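Local coordinates for protein ketosynthase (Streptomyces sp. MSC090213JE08, PDB 6KXD) that forms part of the ketosynthase/chain length factor of a highly reducing type II polyketide synthase and probably takes part in building the ishigamide polyketide chain, at residues A36-A44 against F335-E345; D85-D96 against H156-H165. All coordinates share one frame; numbering follows the deposited sequence.

Contact 1 (A36-A44 against F335-E345); sequences AEFAAGVRA and FQIAAVLAAAE
Helices 36-44 and 335-344 cross at a signed angle of -78°, with their axes 8.8 Å apart at closest approach and Ala-39 and Ala-342 at the crossing, where the CA atoms of the two residues are separated by 4.7 Å. Such closeness depends on small residues: Ala-39 CB lies 3.9 Å from Ala-342 CB, methyl against methyl. Beside them Val-42 straddles the methyl of Ala-339, which both of its branches touch, CG2 at 3.9 Å from Ala-339 CB. Phe-38 reaches over to the earlier turns of the partner helix because its CG stands trans to the backbone N (chi1 -174°), which throws the ring forward. The rim of that ring meets main chain, with Phe-38 CZ 3.4 Å from Phe-335 O and the neighbouring CE2 at the amide of Ala-339. Phe-38 CE2 also touches the methyl of Ala-338. Phe-38 CE1 rests over one face of the Phe-335 ring, the ring planes inclined at 38°. Ser-29 of strand 20-29 touches both phenylalanines, and Trp-25 of that strand touches Ala-338. On the side of helix 335-344 turned from 36-44, Ile-337 and Val-340 meet strands 354-360 and 365-373 of the thiolase-type core. At the solvent end the extended Arg-43 lays one guanidinium face over the Ala-39 methyl and points NE at Ala-342 O, 2.7 Å away, the oxygen lying in the guanidinium plane though the donor stands above the carbonyl plane. Its NH2 is modelled so close to the Glu-345 carboxylate that the salt bridge there is doubtful. Apolar inside, with alanines at the crossing and phenylalanine and valine beside them, the contact thus combines close helix approach with a border arginine hydrogen-bonded to a carbonyl in the last turn of helix 335-344.

Contact 2 (D85-D96 against H156-H165); sequences DRLTALALVASD and HAAGATAIRH
His-156 holds its CG trans to the backbone N (chi1 -176°), swinging the imidazole toward Thr-88, whereas Ser-95 sets OG between its backbone N and carbonyl carbon (chi1 70°), within reach of both Leu-92 O and His-165. His-156 ND1 donates to Thr-88 OG1 at 2.8 Å, the oxygen lying in the ring plane. That hydroxyl donates in turn to Asp-85 OD1, 2.8 Å from OG1, on the syn lone pair, while Asp-85 OD2 accepts the amide of Thr-88, so Asp-85 N-caps helix 86-96. The other end repeats the logic: His-165 NE2 donates to Ser-95 OG at 2.8 Å, and Ser-95 OG donates to Leu-92 O at 2.6 Å. In the thiolase-type fold of this ketoacyl synthase domain, the two helices run in broadly the same direction, crossing at -40°; helix 86-99 lies on strands 20-29 and 229-240, and helix 156-165 reaches a neighbouring ketosynthase subunit through His-156, Ala-162 and Ile-163. Between the polar ends, Ala-91 CB meets Ala-157 CB at 3.9 Å, and Leu-92 CD2 presses on the backbone of Ala-160 and Thr-161. Arg-164 grips Asp-96 side-on, NE to OD1 and NH2 to OD2, each at 2.8 Å. A leucine in place of Arg-164 would probably leave the Asp-96 carboxylate without its charged mate and freer to turn beside the edge of His-165.

Contact 2 is nested in the chain loop that contact 1 closes, and in space their centres lie 22 Å apart, with the nearest atoms about 8 Å apart and no touch. Strand 20-29 connects them: Ser-29 and Trp-25 meet the side chains of contact 1, while Val-28 of the same strand touches Leu-90, Val-93 and Ala-94 of helix 86-99. The two also differ in surroundings. No other chain of the assembly touches 36-44 or 335-345. Both contacts are therefore formed within one chain, but contact 2, through 156-165, also borders the subunit interface.

Contact 1 (A36-A44 against F335-E345)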
loop_
_atom_site.group_PDB
_atom_site.type_symbol
_atom_site.label_atom_id
_atom_site.label_comp_id
_atom_site.label_asym_id
_atom_site.label_seq_id
_atom_site.Cartn_x
_atom_site.Cartn_y
_atom_site.Cartn_z
ATOM N N ALA B 36 -16.060 -22.752 -4.015
ATOM C CA ALA B 36 -16.945 -23.680 -4.761
ATOM C C ALA B 36 -17.945 -22.874 -5.588
ATOM O O ALA B 36 -18.153 -23.159 -6.777
ATOM C CB ALA B 36 -17.653 -24.617 -3.812
ATOM N N GLU B 37 -18.567 -21.865 -4.964
ATOM C CA GLU B 37 -19.562 -21.072 -5.645
ATOM C C GLU B 37 -18.870 -20.343 -6.810
ATOM O O GLU B 37 -19.457 -20.174 -7.864
ATOM C CB GLU B 37 -20.265 -20.041 -4.747
ATOM C CG GLU B 37 -21.358 -20.611 -3.837
ATOM C CD GLU B 37 -20.798 -21.349 -2.633
ATOM O OE1 GLU B 37 -21.614 -21.885 -1.837
ATOM O OE2 GLU B 37 -19.539 -21.405 -2.495
ATOM N N PHE B 38 -17.652 -19.832 -6.567
ATOM C CA PHE B 38 -16.918 -19.077 -7.599
ATOM C C PHE B 38 -16.636 -20.006 -8.787
ATOM O O PHE B 38 -16.856 -19.677 -9.987
ATOM C CB PHE B 38 -15.608 -18.543 -7.031
ATOM C CG PHE B 38 -14.883 -17.641 -7.983
ATOM C CD1 PHE B 38 -15.240 -16.303 -8.097
ATOM C CD2 PHE B 38 -13.889 -18.139 -8.816
ATOM C CE1 PHE B 38 -14.590 -15.482 -9.015
ATOM C CE2 PHE B 38 -13.235 -17.318 -9.719
ATOM C CZ PHE B 38 -13.590 -15.998 -9.820
ATOM N N ALA B 39 -16.125 -21.187 -8.445
ATOM C CA ALA B 39 -15.742 -22.196 -9.434
ATOM C C ALA B 39 -16.980 -22.599 -10.255
ATOM O O ALA B 39 -16.961 -22.644 -11.501
ATOM C CB ALA B 39 -15.112 -23.377 -8.723
ATOM N N ALA B 40 -18.084 -22.850 -9.559
ATOM C CA ALA B 40 -19.353 -23.167 -10.224
ATOM C C ALA B 40 -19.741 -22.043 -11.191
ATOM O O ALA B 40 -20.072 -22.299 -12.358
ATOM C CB ALA B 40 -20.424 -23.443 -9.203
ATOM N N GLY B 41 -19.645 -20.791 -10.742
ATOM C CA GLY B 41 -20.084 -19.638 -11.549
ATOM C C GLY B 41 -19.211 -19.443 -12.781
ATOM O O GLY B 41 -19.699 -19.116 -13.884
ATOM N N VAL B 42 -17.902 -19.631 -12.588
ATOM C CA VAL B 42 -16.947 -19.432 -13.651
ATOM C C VAL B 42 -17.136 -20.512 -14.725
ATOM O O VAL B 42 -17.087 -20.252 -15.939
ATOM C CB VAL B 42 -15.502 -19.429 -13.124
ATOM C CG1 VAL B 42 -14.510 -19.687 -14.251
ATOM C CG2 VAL B 42 -15.206 -18.116 -12.414
ATOM N N ARG B 43 -17.297 -21.746 -14.276
ATOM C CA ARG B 43 -17.372 -22.861 -15.195
ATOM C C ARG B 43 -18.680 -22.770 -15.965
ATOM O O ARG B 43 -18.734 -23.153 -17.117
ATOM C CB ARG B 43 -17.275 -24.158 -14.407
ATOM C CG ARG B 43 -15.845 -24.543 -14.058
ATOM C CD ARG B 43 -15.949 -25.495 -12.905
ATOM N NE ARG B 43 -14.661 -25.807 -12.351
ATOM C CZ ARG B 43 -14.513 -26.418 -11.209
ATOM N NH1 ARG B 43 -15.559 -27.018 -10.664
ATOM N NH2 ARG B 43 -13.323 -26.420 -10.634
ATOM N N ALA B 44 -19.719 -22.266 -15.294
ATOM C CA ALA B 44 -21.043 -22.143 -15.893
ATOM C C ALA B 44 -21.131 -20.905 -16.784
ATOM O O ALA B 44 -22.132 -20.772 -17.506
ATOM C CB ALA B 44 -22.080 -22.077 -14.802
ATOM N N PHE B 335 -9.807 -12.428 -9.010
ATOM C CA PHE B 335 -10.899 -13.169 -9.620
ATOM C C PHE B 335 -10.418 -13.760 -10.939
ATOM O O PHE B 335 -10.722 -14.905 -11.224
ATOM C CB PHE B 335 -12.124 -12.318 -9.824
ATOM C CG PHE B 335 -12.893 -11.997 -8.581
ATOM C CD1 PHE B 335 -12.628 -12.658 -7.393
ATOM C CD2 PHE B 335 -13.899 -11.074 -8.615
ATOM C CE1 PHE B 335 -13.356 -12.370 -6.252
ATOM C CE2 PHE B 335 -14.618 -10.776 -7.472
ATOM C CZ PHE B 335 -14.368 -11.461 -6.313
ATOM N N GLN B 336 -9.517 -13.049 -11.629
ATOM C CA GLN B 336 -9.016 -13.560 -12.909
ATOM C C GLN B 336 -8.163 -14.823 -12.727
ATOM O O GLN B 336 -8.361 -15.819 -13.440
ATOM C CB GLN B 336 -8.252 -12.474 -13.653
ATOM C CG GLN B 336 -9.196 -11.404 -14.138
ATOM C CD GLN B 336 -8.420 -10.179 -14.514
ATOM O OE1 GLN B 336 -8.554 -9.128 -13.925
ATOM N NE2 GLN B 336 -7.586 -10.328 -15.512
ATOM N N ILE B 337 -7.249 -14.766 -11.763
ATOM C CA ILE B 337 -6.420 -15.863 -11.412
ATOM C C ILE B 337 -7.313 -16.999 -10.904
ATOM O O ILE B 337 -7.171 -18.110 -11.330
ATOM C CB ILE B 337 -5.342 -15.451 -10.408
ATOM C CG1 ILE B 337 -4.328 -14.485 -11.034
ATOM C CG2 ILE B 337 -4.677 -16.698 -9.880
ATOM C CD1 ILE B 337 -3.372 -13.887 -10.057
ATOM N N ALA B 338 -8.246 -16.711 -10.005
ATOM C CA ALA B 338 -9.193 -17.725 -9.513
ATOM C C ALA B 338 -10.009 -18.357 -10.651
ATOM O O ALA B 338 -10.236 -19.578 -10.613
ATOM C CB ALA B 338 -10.093 -17.169 -8.462
ATOM N N ALA B 339 -10.453 -17.567 -11.633
ATOM C CA ALA B 339 -11.184 -18.110 -12.761
ATOM C C ALA B 339 -10.300 -19.113 -13.519
ATOM O O ALA B 339 -10.781 -20.153 -13.952
ATOM C CB ALA B 339 -11.699 -17.019 -13.648
ATOM N N VAL B 340 -9.018 -18.800 -13.701
ATOM C CA VAL B 340 -8.086 -19.712 -14.323
ATOM C C VAL B 340 -8.000 -21.008 -13.513
ATOM O O VAL B 340 -8.077 -22.106 -14.095
ATOM C CB VAL B 340 -6.694 -19.102 -14.536
ATOM C CG1 VAL B 340 -5.699 -20.162 -14.948
ATOM C CG2 VAL B 340 -6.710 -17.967 -15.547
ATOM N N LEU B 341 -7.888 -20.896 -12.183
ATOM C CA LEU B 341 -7.743 -22.063 -11.372
ATOM C C LEU B 341 -9.037 -22.898 -11.398
ATOM O O LEU B 341 -8.961 -24.145 -11.416
ATOM C CB LEU B 341 -7.411 -21.655 -9.936
ATOM C CG LEU B 341 -6.119 -20.858 -9.771
ATOM C CD1 LEU B 341 -5.904 -20.442 -8.320
ATOM C CD2 LEU B 341 -4.954 -21.651 -10.259
ATOM N N ALA B 342 -10.186 -22.215 -11.397
ATOM C CA ALA B 342 -11.496 -22.827 -11.467
ATOM C C ALA B 342 -11.677 -23.599 -12.787
ATOM O O ALA B 342 -12.208 -24.737 -12.787
ATOM C CB ALA B 342 -12.569 -21.793 -11.295
ATOM N N ALA B 343 -11.308 -22.961 -13.899
ATOM C CA ALA B 343 -11.337 -23.549 -15.244
ATOM C C ALA B 343 -10.423 -24.775 -15.302
ATOM O O ALA B 343 -10.753 -25.800 -15.959
ATOM C CB ALA B 343 -10.884 -22.546 -16.257
ATOM N N ALA B 344 -9.267 -24.665 -14.637
ATOM C CA ALA B 344 -8.262 -25.692 -14.657
ATOM C C ALA B 344 -8.674 -26.890 -13.781
ATOM O O ALA B 344 -8.419 -27.995 -14.165
ATOM C CB ALA B 344 -6.915 -25.152 -14.251
ATOM N N GLU B 345 -9.221 -26.643 -12.580
ATOM C CA GLU B 345 -9.528 -27.683 -11.624
ATOM C C GLU B 345 -10.559 -28.631 -12.273
ATOM O O GLU B 345 -11.488 -28.195 -12.995
ATOM C CB GLU B 345 -10.075 -27.100 -10.307
ATOM C CG GLU B 345 -10.667 -28.116 -9.329
ATOM C CD GLU B 345 -11.955 -27.645 -8.641
ATOM O OE1 GLU B 345 -11.918 -26.563 -7.991
ATOM O OE2 GLU B 345 -13.021 -28.316 -8.811
#

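Contact 2 (D85-D96 against H156-H165)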
loop_
_atom_site.group_PDB
_atom_site.type_symbol
_atom_site.label_atom_id
_atom_site.label_comp_id
_atom_site.label_asym_id
_atom_site.label_seq_id
_atom_site.Cartn_x
_atom_site.Cartn_y
_atom_site.Cartn_z
ATOM N N ASP B 85 -16.519 -2.804 8.297
ATOM C CA ASP B 85 -16.726 -2.462 6.902
ATOM C C ASP B 85 -16.820 -3.743 6.074
ATOM O O ASP B 85 -16.207 -4.790 6.354
ATOM C CB ASP B 85 -15.608 -1.564 6.387
ATOM C CG ASP B 85 -14.262 -2.246 6.503
ATOM O OD1 ASP B 85 -13.883 -2.633 7.623
ATOM O OD2 ASP B 85 -13.611 -2.435 5.446
ATOM N N ARG B 86 -17.551 -3.644 4.978
ATOM C CA ARG B 86 -17.811 -4.750 4.144
ATOM C C ARG B 86 -16.491 -5.261 3.543
ATOM O O ARG B 86 -16.335 -6.443 3.400
ATOM C CB ARG B 86 -18.838 -4.333 3.110
ATOM C CG ARG B 86 -19.309 -5.446 2.204
ATOM C CD ARG B 86 -20.416 -4.858 1.366
ATOM N NE ARG B 86 -20.987 -5.825 0.477
ATOM C CZ ARG B 86 -21.930 -6.690 0.808
ATOM N NH1 ARG B 86 -22.434 -6.677 2.033
ATOM N NH2 ARG B 86 -22.350 -7.575 -0.079
ATOM N N LEU B 87 -15.553 -4.362 3.231
ATOM C CA LEU B 87 -14.307 -4.736 2.599
ATOM C C LEU B 87 -13.580 -5.716 3.515
ATOM O O LEU B 87 -13.244 -6.853 3.120
ATOM C CB LEU B 87 -13.456 -3.500 2.326
ATOM C CG LEU B 87 -12.048 -3.805 1.820
ATOM C CD1 LEU B 87 -12.126 -4.509 0.468
ATOM C CD2 LEU B 87 -11.234 -2.538 1.732
ATOM N N THR B 88 -13.455 -5.312 4.776
ATOM C CA THR B 88 -12.817 -6.152 5.747
ATOM C C THR B 88 -13.570 -7.464 5.853
ATOM O O THR B 88 -12.925 -8.544 5.924
ATOM C CB THR B 88 -12.696 -5.496 7.118
ATOM O OG1 THR B 88 -11.763 -4.419 7.067
ATOM C CG2 THR B 88 -12.248 -6.490 8.176
ATOM N N ALA B 89 -14.886 -7.389 5.911
ATOM C CA ALA B 89 -15.690 -8.600 6.080
ATOM C C ALA B 89 -15.436 -9.562 4.927
ATOM O O ALA B 89 -15.269 -10.762 5.130
ATOM C CB ALA B 89 -17.149 -8.257 6.172
ATOM N N LEU B 90 -15.395 -9.025 3.710
ATOM C CA LEU B 90 -15.177 -9.902 2.576
ATOM C C LEU B 90 -13.823 -10.598 2.658
ATOM O O LEU B 90 -13.700 -11.790 2.295
ATOM C CB LEU B 90 -15.225 -9.072 1.307
ATOM C CG LEU B 90 -16.614 -8.574 0.944
ATOM C CD1 LEU B 90 -16.442 -7.488 -0.090
ATOM C CD2 LEU B 90 -17.504 -9.685 0.461
ATOM N N ALA B 91 -12.792 -9.833 3.029
ATOM C CA ALA B 91 -11.446 -10.338 3.174
ATOM C C ALA B 91 -11.442 -11.429 4.234
ATOM O O ALA B 91 -10.776 -12.475 4.062
ATOM C CB ALA B 91 -10.477 -9.261 3.555
ATOM N N LEU B 92 -12.170 -11.181 5.333
ATOM C CA LEU B 92 -12.107 -12.158 6.469
ATOM C C LEU B 92 -12.768 -13.465 6.055
ATOM O O LEU B 92 -12.213 -14.524 6.354
ATOM C CB LEU B 92 -12.761 -11.610 7.731
ATOM C CG LEU B 92 -12.037 -10.426 8.364
ATOM C CD1 LEU B 92 -12.720 -9.975 9.651
ATOM C CD2 LEU B 92 -10.587 -10.722 8.616
ATOM N N VAL B 93 -13.914 -13.359 5.398
ATOM C CA VAL B 93 -14.624 -14.540 4.974
ATOM C C VAL B 93 -13.755 -15.269 3.955
ATOM O O VAL B 93 -13.579 -16.457 4.031
ATOM C CB VAL B 93 -16.017 -14.241 4.422
ATOM C CG1 VAL B 93 -16.638 -15.531 3.865
ATOM C CG2 VAL B 93 -16.913 -13.652 5.493
ATOM N N ALA B 94 -13.087 -14.515 3.091
ATOM C CA ALA B 94 -12.250 -15.179 2.132
ATOM C C ALA B 94 -11.091 -15.887 2.839
ATOM O O ALA B 94 -10.669 -16.977 2.419
ATOM C CB ALA B 94 -11.755 -14.207 1.094
ATOM N N SER B 95 -10.539 -15.253 3.893
ATOM C CA SER B 95 -9.393 -15.800 4.602
ATOM C C SER B 95 -9.759 -17.147 5.217
ATOM O O SER B 95 -8.908 -17.997 5.274
ATOM C CB SER B 95 -8.796 -14.874 5.632
ATOM O OG SER B 95 -9.618 -14.676 6.754
ATOM N N ASP B 96 -10.964 -17.232 5.758
ATOM C CA ASP B 96 -11.469 -18.461 6.349
ATOM C C ASP B 96 -11.561 -19.572 5.300
ATOM O O ASP B 96 -11.163 -20.707 5.579
ATOM C CB ASP B 96 -12.842 -18.243 6.963
ATOM C CG ASP B 96 -12.786 -17.592 8.334
ATOM O OD1 ASP B 96 -11.690 -17.144 8.730
ATOM O OD2 ASP B 96 -13.860 -17.506 8.957
ATOM N N HIS B 156 -6.689 -1.996 7.042
ATOM C CA HIS B 156 -7.443 -2.670 8.070
ATOM C C HIS B 156 -7.805 -4.110 7.677
ATOM O O HIS B 156 -7.720 -4.981 8.540
ATOM C CB HIS B 156 -8.729 -1.962 8.430
ATOM C CG HIS B 156 -9.392 -2.655 9.564
ATOM N ND1 HIS B 156 -10.419 -3.561 9.382
ATOM C CD2 HIS B 156 -9.114 -2.640 10.892
ATOM C CE1 HIS B 156 -10.777 -4.033 10.585
ATOM N NE2 HIS B 156 -10.025 -3.482 11.498
ATOM N N ALA B 157 -8.242 -4.353 6.438
ATOM C CA ALA B 157 -8.609 -5.733 6.049
ATOM C C ALA B 157 -7.417 -6.689 6.232
ATOM O O ALA B 157 -7.569 -7.800 6.814
ATOM C CB ALA B 157 -9.185 -5.787 4.643
ATOM N N ALA B 158 -6.202 -6.286 5.814
ATOM C CA ALA B 158 -5.055 -7.138 5.885
ATOM C C ALA B 158 -4.718 -7.408 7.364
ATOM O O ALA B 158 -4.428 -8.528 7.738
ATOM C CB ALA B 158 -3.912 -6.535 5.103
ATOM N N GLY B 159 -4.758 -6.345 8.164
ATOM C CA GLY B 159 -4.503 -6.376 9.598
ATOM C C GLY B 159 -5.516 -7.234 10.329
ATOM O O GLY B 159 -5.142 -8.018 11.227
ATOM N N ALA B 160 -6.795 -7.074 9.973
ATOM C CA ALA B 160 -7.883 -7.875 10.553
ATOM C C ALA B 160 -7.659 -9.363 10.264
ATOM O O ALA B 160 -7.938 -10.229 11.128
ATOM C CB ALA B 160 -9.237 -7.462 10.065
ATOM N N THR B 161 -7.223 -9.663 9.043
ATOM C CA THR B 161 -6.957 -11.060 8.654
ATOM C C THR B 161 -5.910 -11.634 9.593
ATOM O O THR B 161 -6.033 -12.771 10.075
ATOM C CB THR B 161 -6.528 -11.113 7.187
ATOM O OG1 THR B 161 -7.567 -10.536 6.412
ATOM C CG2 THR B 161 -6.258 -12.512 6.703
ATOM N N ALA B 162 -4.891 -10.836 9.877
ATOM C CA ALA B 162 -3.785 -11.252 10.758
ATOM C C ALA B 162 -4.264 -11.440 12.188
ATOM O O ALA B 162 -3.832 -12.415 12.836
ATOM C CB ALA B 162 -2.671 -10.265 10.682
ATOM N N ILE B 163 -5.157 -10.562 12.652
ATOM C CA ILE B 163 -5.706 -10.682 14.020
ATOM C C ILE B 163 -6.493 -11.980 14.067
ATOM O O ILE B 163 -6.316 -12.774 14.965
ATOM C CB ILE B 163 -6.578 -9.484 14.413
ATOM C CG1 ILE B 163 -5.694 -8.249 14.615
ATOM C CG2 ILE B 163 -7.460 -9.762 15.636
ATOM C CD1 ILE B 163 -6.480 -6.978 14.580
ATOM N N ARG B 164 -7.330 -12.175 13.043
ATOM C CA ARG B 164 -8.236 -13.295 12.982
ATOM C C ARG B 164 -7.479 -14.639 13.011
ATOM O O ARG B 164 -7.922 -15.526 13.681
ATOM C CB ARG B 164 -9.113 -13.210 11.740
ATOM C CG ARG B 164 -10.165 -14.303 11.679
ATOM C CD ARG B 164 -11.120 -14.044 10.546
ATOM N NE ARG B 164 -12.206 -14.999 10.517
ATOM C CZ ARG B 164 -13.271 -14.905 11.257
ATOM N NH1 ARG B 164 -13.329 -13.947 12.172
ATOM N NH2 ARG B 164 -14.233 -15.792 11.140
ATOM N N HIS B 165 -6.358 -14.768 12.289
ATOM C CA HIS B 165 -5.673 -16.033 12.099
ATOM C C HIS B 165 -4.316 -16.059 12.786
ATOM O O HIS B 165 -3.471 -16.911 12.446
ATOM C CB HIS B 165 -5.523 -16.328 10.616
ATOM C CG HIS B 165 -6.851 -16.501 9.991
ATOM N ND1 HIS B 165 -7.681 -17.601 10.283
ATOM C CD2 HIS B 165 -7.523 -15.719 9.133
ATOM C CE1 HIS B 165 -8.804 -17.464 9.622
ATOM N NE2 HIS B 165 -8.746 -16.286 8.920
#